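Local coordinates for glucosamine--fructose-6-phosphate aminotransferase [isomerizing] (Francisella tularensis subsp. tularensis, PDB 3TBF), which probably makes glucosamine 6-phosphate from fructose 6-phosphate with ammonia drawn from glutamine, this C-terminal part carrying the sugar-phosphate isomerase domains, at residues A[38-52]-A[175-187]. Sequence-based numbering, arbitrary orientation.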
ATOM      1  N   ILE A  38     -27.893  -1.266 -17.571  1.00 37.23           N
ATOM      2  CA  ILE A  38     -27.593  -1.757 -16.244  1.00 37.28           C
ATOM      3  C   ILE A  38     -28.826  -1.608 -15.401  1.00 37.83           C
ATOM      4  O   ILE A  38     -29.448  -0.552 -15.399  1.00 36.40           O
ATOM      5  CB  ILE A  38     -26.397  -1.065 -15.585  1.00 36.81           C
ATOM      6  CG1 ILE A  38     -25.117  -1.555 -16.255  1.00 35.65           C
ATOM      7  CG2 ILE A  38     -26.313  -1.459 -14.158  1.00 36.33           C
ATOM      8  CD1 ILE A  38     -23.922  -0.786 -15.933  1.00 33.47           C
ATOM      9  N   SER A  39     -29.182  -2.706 -14.739  1.00 38.90           N
ATOM     10  CA  SER A  39     -30.442  -2.792 -14.043  1.00 41.39           C
ATOM     11  C   SER A  39     -30.291  -3.189 -12.580  1.00 42.64           C
ATOM     12  O   SER A  39     -29.612  -4.154 -12.232  1.00 41.74           O
ATOM     13  CB  SER A  39     -31.374  -3.786 -14.748  1.00 41.68           C
ATOM     14  OG  SER A  39     -32.625  -3.896 -14.077  1.00 42.39           O
ATOM     15  N   LEU A  40     -30.991  -2.451 -11.738  1.00 45.05           N
ATOM     16  CA  LEU A  40     -31.049  -2.744 -10.316  1.00 46.92           C
ATOM     17  C   LEU A  40     -31.873  -4.028 -10.065  1.00 48.48           C
ATOM     18  O   LEU A  40     -31.595  -4.757  -9.116  1.00 47.70           O
ATOM     19  CB  LEU A  40     -31.641  -1.538  -9.572  1.00 47.17           C
ATOM     20  CG  LEU A  40     -31.324  -1.458  -8.089  1.00 47.88           C
ATOM     21  CD1 LEU A  40     -29.808  -1.399  -7.913  1.00 46.94           C
ATOM     22  CD2 LEU A  40     -32.033  -0.252  -7.438  1.00 47.09           C
ATOM     23  N   ASP A  41     -32.859  -4.291 -10.938  1.00 50.53           N
ATOM     24  CA  ASP A  41     -33.705  -5.514 -10.882  1.00 52.07           C
ATOM     25  C   ASP A  41     -32.949  -6.818 -11.060  1.00 51.56           C
ATOM     26  O   ASP A  41     -33.464  -7.861 -10.702  1.00 52.26           O
ATOM     27  CB  ASP A  41     -34.800  -5.484 -11.953  1.00 52.89           C
ATOM     28  CG  ASP A  41     -35.766  -4.309 -11.775  1.00 56.67           C
ATOM     29  OD1 ASP A  41     -35.886  -3.799 -10.626  1.00 60.03           O
ATOM     30  OD2 ASP A  41     -36.397  -3.897 -12.790  1.00 59.36           O
ATOM     31  N   SER A  42     -31.749  -6.774 -11.624  1.00 51.05           N
ATOM     32  CA  SER A  42     -30.929  -7.982 -11.734  1.00 50.61           C
ATOM     33  C   SER A  42     -30.261  -8.367 -10.409  1.00 50.11           C
ATOM     34  O   SER A  42     -29.769  -9.480 -10.275  1.00 49.81           O
ATOM     35  CB  SER A  42     -29.848  -7.798 -12.792  1.00 50.31           C
ATOM     36  OG  SER A  42     -28.774  -7.034 -12.264  1.00 51.12           O
ATOM     37  N   PHE A  43     -30.207  -7.430  -9.462  1.00 49.86           N
ATOM     38  CA  PHE A  43     -29.633  -7.678  -8.144  1.00 49.60           C
ATOM     39  C   PHE A  43     -30.671  -8.308  -7.229  1.00 49.57           C
ATOM     40  O   PHE A  43     -31.859  -8.347  -7.541  1.00 49.58           O
ATOM     41  CB  PHE A  43     -29.141  -6.377  -7.501  1.00 49.80           C
ATOM     42  CG  PHE A  43     -27.838  -5.878  -8.054  1.00 49.89           C
ATOM     43  CD1 PHE A  43     -27.773  -5.331  -9.323  1.00 48.83           C
ATOM     44  CD2 PHE A  43     -26.670  -5.941  -7.285  1.00 50.81           C
ATOM     45  CE1 PHE A  43     -26.571  -4.866  -9.835  1.00 49.00           C
ATOM     46  CE2 PHE A  43     -25.448  -5.472  -7.790  1.00 49.68           C
ATOM     47  CZ  PHE A  43     -25.400  -4.936  -9.066  1.00 48.94           C
ATOM     48  N   ASP A  44     -30.211  -8.799  -6.090  1.00 48.97           N
ATOM     49  CA  ASP A  44     -31.123  -9.285  -5.072  1.00 49.43           C
ATOM     50  C   ASP A  44     -32.031  -8.093  -4.709  1.00 49.10           C
ATOM     51  O   ASP A  44     -31.673  -6.960  -4.994  1.00 48.99           O
ATOM     52  CB  ASP A  44     -30.328  -9.841  -3.886  1.00 49.86           C
ATOM     53  CG  ASP A  44     -29.176 -10.808  -4.328  1.00 50.95           C
ATOM     54  OD1 ASP A  44     -29.421 -11.710  -5.165  1.00 54.92           O
ATOM     55  OD2 ASP A  44     -28.027 -10.668  -3.853  1.00 49.49           O
ATOM     56  N   LYS A  45     -33.223  -8.315  -4.160  1.00 48.52           N
ATOM     57  CA  LYS A  45     -34.149  -7.164  -3.985  1.00 48.10           C
ATOM     58  C   LYS A  45     -33.861  -6.308  -2.741  1.00 46.69           C
ATOM     59  O   LYS A  45     -34.309  -5.170  -2.653  1.00 47.39           O
ATOM     60  CB  LYS A  45     -35.649  -7.575  -4.127  1.00 49.30           C
ATOM     61  CG  LYS A  45     -36.193  -8.695  -3.198  1.00 49.66           C
ATOM     62  CD  LYS A  45     -36.896  -8.133  -1.926  1.00 49.60           C
ATOM     63  CE  LYS A  45     -38.007  -9.081  -1.391  1.00 49.39           C
ATOM     64  NZ  LYS A  45     -37.495 -10.174  -0.486  1.00 44.82           N
ATOM     65  N   ARG A  46     -33.059  -6.838  -1.815  1.00 45.04           N
ATOM     66  CA  ARG A  46     -32.612  -6.112  -0.609  1.00 43.14           C
ATOM     67  C   ARG A  46     -31.546  -5.106  -0.972  1.00 41.47           C
ATOM     68  O   ARG A  46     -31.355  -4.125  -0.281  1.00 40.92           O
ATOM     69  CB  ARG A  46     -31.980  -7.071   0.400  1.00 42.84           C
ATOM     70  CG  ARG A  46     -32.840  -8.265   0.768  1.00 42.70           C
ATOM     71  CD  ARG A  46     -33.324  -8.167   2.185  1.00 41.52           C
ATOM     72  NE  ARG A  46     -34.476  -9.054   2.482  1.00 38.49           N
ATOM     73  CZ  ARG A  46     -34.760  -9.424   3.733  1.00 35.28           C
ATOM     74  NH1 ARG A  46     -33.953  -8.963   4.715  1.00 31.83           N
ATOM     75  NH2 ARG A  46     -35.814 -10.231   4.018  1.00 30.09           N
ATOM     76  N   ALA A  47     -30.842  -5.389  -2.057  1.00 39.94           N
ATOM     77  CA  ALA A  47     -29.757  -4.569  -2.556  1.00 38.95           C
ATOM     78  C   ALA A  47     -30.049  -3.081  -2.584  1.00 39.14           C
ATOM     79  O   ALA A  47     -29.182  -2.286  -2.227  1.00 38.98           O
ATOM     80  CB  ALA A  47     -29.358  -5.034  -3.966  1.00 38.06           C
ATOM     81  N   LYS A  48     -31.241  -2.698  -3.032  1.00 39.37           N
ATOM     82  CA  LYS A  48     -31.564  -1.284  -3.210  1.00 39.75           C
ATOM     83  C   LYS A  48     -31.668  -0.551  -1.888  1.00 39.43           C
ATOM     84  O   LYS A  48     -31.150   0.547  -1.754  1.00 38.58           O
ATOM     85  CB  LYS A  48     -32.853  -1.118  -4.009  1.00 40.82           C
ATOM     86  CG  LYS A  48     -33.598   0.207  -3.827  1.00 43.45           C
ATOM     87  CD  LYS A  48     -34.723   0.324  -4.868  1.00 49.24           C
ATOM     88  CE  LYS A  48     -35.384   1.729  -4.899  1.00 52.32           C
ATOM     89  NZ  LYS A  48     -36.309   1.988  -3.729  1.00 55.41           N
ATOM     90  N   GLU A  49     -32.354  -1.146  -0.924  1.00 39.44           N
ATOM     91  CA  GLU A  49     -32.522  -0.518   0.374  1.00 40.19           C
ATOM     92  C   GLU A  49     -31.138  -0.365   1.007  1.00 38.43           C
ATOM     93  O   GLU A  49     -30.793   0.655   1.564  1.00 38.23           O
ATOM     94  CB  GLU A  49     -33.457  -1.371   1.229  1.00 41.23           C
ATOM     95  CG  GLU A  49     -33.490  -1.029   2.707  1.00 46.46           C
ATOM     96  CD  GLU A  49     -33.532  -2.288   3.614  1.00 52.97           C
ATOM     97  OE1 GLU A  49     -34.396  -3.178   3.357  1.00 57.81           O
ATOM     98  OE2 GLU A  49     -32.715  -2.376   4.584  1.00 54.08           O
ATOM     99  N   LEU A  50     -30.328  -1.390   0.850  1.00 36.55           N
ATOM    100  CA  LEU A  50     -28.992  -1.428   1.411  1.00 35.35           C
ATOM    101  C   LEU A  50     -28.071  -0.362   0.777  1.00 33.67           C
ATOM    102  O   LEU A  50     -27.226   0.247   1.439  1.00 32.70           O
ATOM    103  CB  LEU A  50     -28.460  -2.813   1.138  1.00 35.20           C
ATOM    104  CG  LEU A  50     -27.386  -3.379   2.028  1.00 38.17           C
ATOM    105  CD1 LEU A  50     -28.016  -4.433   2.964  1.00 42.26           C
ATOM    106  CD2 LEU A  50     -26.326  -3.997   1.137  1.00 39.11           C
ATOM    107  N   PHE A  51     -28.251  -0.117  -0.508  1.00 31.54           N
ATOM    108  CA  PHE A  51     -27.469   0.883  -1.194  1.00 31.19           C
ATOM    109  C   PHE A  51     -27.952   2.306  -0.876  1.00 32.24           C
ATOM    110  O   PHE A  51     -27.173   3.259  -0.947  1.00 31.52           O
ATOM    111  CB  PHE A  51     -27.525   0.673  -2.708  1.00 30.68           C
ATOM    112  CG  PHE A  51     -26.839  -0.588  -3.210  1.00 30.46           C
ATOM    113  CD1 PHE A  51     -25.850  -1.231  -2.479  1.00 27.91           C
ATOM    114  CD2 PHE A  51     -27.162  -1.094  -4.473  1.00 30.85           C
ATOM    115  CE1 PHE A  51     -25.217  -2.360  -2.978  1.00 28.29           C
ATOM    116  CE2 PHE A  51     -26.521  -2.228  -4.972  1.00 30.79           C
ATOM    117  CZ  PHE A  51     -25.541  -2.849  -4.224  1.00 29.44           C
ATOM    118  N   GLU A  52     -29.240   2.462  -0.566  1.00 33.56           N
ATOM    119  CA  GLU A  52     -29.790   3.771  -0.214  1.00 34.47           C
ATOM    120  C   GLU A  52     -29.228   4.189   1.121  1.00 33.35           C
ATOM    121  O   GLU A  52     -29.015   5.354   1.347  1.00 34.94           O
ATOM    122  CB  GLU A  52     -31.306   3.732  -0.129  1.00 35.45           C
ATOM    123  CG  GLU A  52     -31.963   3.381  -1.444  1.00 40.11           C
ATOM    124  CD  GLU A  52     -33.506   3.494  -1.440  1.00 45.67           C
ATOM    125  OE1 GLU A  52     -34.162   3.102  -0.427  1.00 49.52           O
ATOM    126  OE2 GLU A  52     -34.051   3.952  -2.476  1.00 47.65           O
ATOM    127  N   ALA A 175     -16.987  -2.156 -11.692  1.00 11.39           N
ATOM    128  CA  ALA A 175     -17.429  -1.068 -12.575  1.00 12.72           C
ATOM    129  C   ALA A 175     -18.932  -1.002 -12.678  1.00 12.61           C
ATOM    130  O   ALA A 175     -19.496   0.086 -12.689  1.00 13.54           O
ATOM    131  CB  ALA A 175     -16.887  -1.227 -14.004  1.00 11.26           C
ATOM    132  N   ILE A 176     -19.570  -2.159 -12.787  1.00 12.43           N
ATOM    133  CA  ILE A 176     -21.017  -2.220 -12.870  1.00 12.96           C
ATOM    134  C   ILE A 176     -21.652  -1.735 -11.555  1.00 13.91           C
ATOM    135  O   ILE A 176     -22.533  -0.910 -11.575  1.00 14.21           O
ATOM    136  CB  ILE A 176     -21.493  -3.657 -13.186  1.00 13.36           C
ATOM    137  CG1 ILE A 176     -21.200  -3.979 -14.641  1.00 13.87           C
ATOM    138  CG2 ILE A 176     -22.991  -3.861 -12.859  1.00 10.60           C
ATOM    139  CD1 ILE A 176     -21.218  -5.479 -14.885  1.00 14.60           C
ATOM    140  N   PHE A 177     -21.191  -2.260 -10.434  1.00 14.44           N
ATOM    141  CA  PHE A 177     -21.530  -1.757  -9.108  1.00 15.40           C
ATOM    142  C   PHE A 177     -21.346  -0.225  -8.982  1.00 15.57           C
ATOM    143  O   PHE A 177     -22.213   0.466  -8.461  1.00 15.28           O
ATOM    144  CB  PHE A 177     -20.674  -2.497  -8.053  1.00 15.72           C
ATOM    145  CG  PHE A 177     -20.770  -1.924  -6.679  1.00 18.15           C
ATOM    146  CD1 PHE A 177     -21.936  -2.014  -5.982  1.00 21.40           C
ATOM    147  CD2 PHE A 177     -19.690  -1.314  -6.091  1.00 20.69           C
ATOM    148  CE1 PHE A 177     -22.049  -1.489  -4.707  1.00 24.29           C
ATOM    149  CE2 PHE A 177     -19.794  -0.786  -4.815  1.00 23.37           C
ATOM    150  CZ  PHE A 177     -20.985  -0.890  -4.124  1.00 24.05           C
ATOM    151  N   THR A 178     -20.238   0.310  -9.472  1.00 15.60           N
ATOM    152  CA  THR A 178     -20.061   1.757  -9.451  1.00 15.66           C
ATOM    153  C   THR A 178     -21.221   2.432 -10.129  1.00 15.99           C
ATOM    154  O   THR A 178     -21.752   3.385  -9.576  1.00 17.12           O
ATOM    155  CB  THR A 178     -18.771   2.193 -10.130  1.00 15.33           C
ATOM    156  OG1 THR A 178     -17.679   1.730  -9.355  1.00 16.46           O
ATOM    157  CG2 THR A 178     -18.654   3.667 -10.213  1.00 14.83           C
ATOM    158  N   LEU A 179     -21.636   1.948 -11.306  1.00 15.42           N
ATOM    159  CA  LEU A 179     -22.710   2.639 -12.041  1.00 15.59           C
ATOM    160  C   LEU A 179     -24.092   2.437 -11.383  1.00 16.29           C
ATOM    161  O   LEU A 179     -24.915   3.360 -11.325  1.00 18.57           O
ATOM    162  CB  LEU A 179     -22.723   2.244 -13.508  1.00 15.02           C
ATOM    163  CG  LEU A 179     -21.419   2.516 -14.275  1.00 14.53           C
ATOM    164  CD1 LEU A 179     -21.448   1.918 -15.710  1.00 13.68           C
ATOM    165  CD2 LEU A 179     -21.119   3.971 -14.396  1.00 13.94           C
ATOM    166  N   VAL A 180     -24.355   1.268 -10.853  1.00 15.56           N
ATOM    167  CA  VAL A 180     -25.561   1.068 -10.077  1.00 16.39           C
ATOM    168  C   VAL A 180     -25.696   2.020  -8.899  1.00 17.66           C
ATOM    169  O   VAL A 180     -26.717   2.604  -8.689  1.00 17.37           O
ATOM    170  CB  VAL A 180     -25.625  -0.368  -9.531  1.00 17.33           C
ATOM    171  CG1 VAL A 180     -26.737  -0.488  -8.421  1.00 16.07           C
ATOM    172  CG2 VAL A 180     -25.845  -1.400 -10.727  1.00 13.84           C
ATOM    173  N   ILE A 181     -24.618   2.200  -8.149  1.00 19.17           N
ATOM    174  CA  ILE A 181     -24.594   3.116  -7.013  1.00 19.58           C
ATOM    175  C   ILE A 181     -24.709   4.536  -7.495  1.00 20.14           C
ATOM    176  O   ILE A 181     -25.428   5.332  -6.918  1.00 20.91           O
ATOM    177  CB  ILE A 181     -23.284   2.956  -6.179  1.00 19.74           C
ATOM    178  CG1 ILE A 181     -23.244   1.567  -5.596  1.00 23.01           C
ATOM    179  CG2 ILE A 181     -23.229   3.955  -4.993  1.00 19.34           C
ATOM    180  CD1 ILE A 181     -24.529   1.203  -4.768  1.00 26.54           C
ATOM    181  N   ALA A 182     -23.996   4.847  -8.556  1.00 20.49           N
ATOM    182  CA  ALA A 182     -24.003   6.187  -9.085  1.00 22.54           C
ATOM    183  C   ALA A 182     -25.409   6.606  -9.422  1.00 24.48           C
ATOM    184  O   ALA A 182     -25.804   7.740  -9.157  1.00 26.39           O
ATOM    185  CB  ALA A 182     -23.133   6.305 -10.317  1.00 20.29           C
ATOM    186  N   LYS A 183     -26.152   5.707 -10.039  1.00 26.37           N
ATOM    187  CA  LYS A 183     -27.495   6.021 -10.496  1.00 27.82           C
ATOM    188  C   LYS A 183     -28.461   6.191  -9.338  1.00 29.10           C
ATOM    189  O   LYS A 183     -29.268   7.102  -9.300  1.00 30.67           O
ATOM    190  CB  LYS A 183     -27.988   4.878 -11.359  1.00 28.26           C
ATOM    191  CG  LYS A 183     -29.421   4.974 -11.808  1.00 28.83           C
ATOM    192  CD  LYS A 183     -29.555   4.072 -12.980  1.00 31.73           C
ATOM    193  CE  LYS A 183     -30.999   3.743 -13.334  1.00 34.85           C
ATOM    194  NZ  LYS A 183     -31.538   4.696 -14.329  1.00 34.02           N
ATOM    195  N   LEU A 184     -28.365   5.289  -8.388  1.00 29.59           N
ATOM    196  CA  LEU A 184     -29.235   5.315  -7.221  1.00 30.86           C
ATOM    197  C   LEU A 184     -29.036   6.582  -6.373  1.00 31.66           C
ATOM    198  O   LEU A 184     -29.953   7.027  -5.695  1.00 32.65           O
ATOM    199  CB  LEU A 184     -28.904   4.107  -6.367  1.00 30.63           C
ATOM    200  CG  LEU A 184     -30.048   3.305  -5.812  1.00 33.77           C
ATOM    201  CD1 LEU A 184     -31.211   3.175  -6.815  1.00 38.11           C
ATOM    202  CD2 LEU A 184     -29.518   1.932  -5.441  1.00 35.45           C
ATOM    203  N   LYS A 185     -27.825   7.128  -6.386  1.00 30.87           N
ATOM    204  CA  LYS A 185     -27.515   8.271  -5.566  1.00 31.32           C
ATOM    205  C   LYS A 185     -27.454   9.499  -6.420  1.00 31.86           C
ATOM    206  O   LYS A 185     -26.957  10.511  -5.996  1.00 33.30           O
ATOM    207  CB  LYS A 185     -26.169   8.086  -4.851  1.00 30.88           C
ATOM    208  CG  LYS A 185     -26.147   6.894  -3.929  1.00 28.62           C
ATOM    209  CD  LYS A 185     -25.782   7.242  -2.544  1.00 29.68           C
ATOM    210  CE  LYS A 185     -26.057   6.059  -1.616  1.00 30.37           C
ATOM    211  NZ  LYS A 185     -26.847   6.441  -0.415  1.00 32.10           N
ATOM    212  N   ASN A 186     -27.918   9.401  -7.647  1.00 32.30           N
ATOM    213  CA  ASN A 186     -27.965  10.564  -8.538  1.00 32.57           C
ATOM    214  C   ASN A 186     -26.634  11.229  -8.775  1.00 30.85           C
ATOM    215  O   ASN A 186     -26.592  12.384  -9.100  1.00 30.54           O
ATOM    216  CB  ASN A 186     -28.995  11.574  -8.000  1.00 33.95           C
ATOM    217  CG  ASN A 186     -30.391  10.945  -7.869  1.00 36.09           C
ATOM    218  OD1 ASN A 186     -30.960  10.862  -6.774  1.00 36.13           O
ATOM    219  ND2 ASN A 186     -30.915  10.442  -8.997  1.00 37.57           N
ATOM    220  N   SER A 187     -25.547  10.479  -8.658  1.00 29.32           N
ATOM    221  CA  SER A 187     -24.204  11.039  -8.865  1.00 28.33           C
ATOM    222  C   SER A 187     -23.936  11.250 -10.353  1.00 27.61           C
ATOM    223  O   SER A 187     -23.040  12.026 -10.698  1.00 28.24           O
ATOM    224  CB  SER A 187     -23.137  10.108  -8.275  1.00 27.79           C
ATOM    225  OG  SER A 187     -23.559   9.568  -7.021  1.00 28.52           O
TER
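In the first SIS domain, an alpha-beta-alpha sandwich around a parallel sheet, the short helix 47-52 leading into strand 56-61 packs against the C-terminal half of helix 165-184 through a knob-into-hole contact: Phe-51 enters a hole formed by Phe-177, Val-180, Ile-181 and Leu-184. The axes of 47-52 and 175-184 cross at -70°, 10.5 Å apart at their closest. Phe-51, whose ring is long and flat enough to span that gap, buries the most surface of the 47-52 residues. Ile-181 CD1 lies over one face of the Phe-51 ring in a CH-pi contact, 3.5 Å from the centroid, while Leu-184 CD2 meets the ring at its edge. Phe-177 turns its own edge toward the face of Phe-51 in an offset edge-to-face pair, with planes at 62°; its CG anti to the backbone N (chi1 171°) swings the ring over to that partner. Ile-149 touches Phe-51 and Phe-151 touches Ile-176, so both helices rest on edge strand 149-152.

Ahead of the short helix, the 38-43 chain lays apolar groups along the same helix. Beta-branched Val-180 serves both parts, its two methyls diverging: CG1 presses tightly on Leu-40 CD1 at 3.2 Å, and CG2 meets Ile-38 CG2 at 3.5 Å as well as the Phe-43 ring. Leu-40 CD2 meets Leu-184 CD1 at 3.6 Å, the side chains crossing at about a right angle; forked Leu-184 thus reaches both Leu-40 and Phe-51.

After Leu-184 the helix closes in a Schellman motif with Asn-186 at positive phi. Lys-185, bent at chi2 and chi4 to bring NZ to the end of helix 47-52, hydrogen-bonds Thr-54 O and also donates to Glu-52 O at 3.0 Å, from above the carbonyl plane.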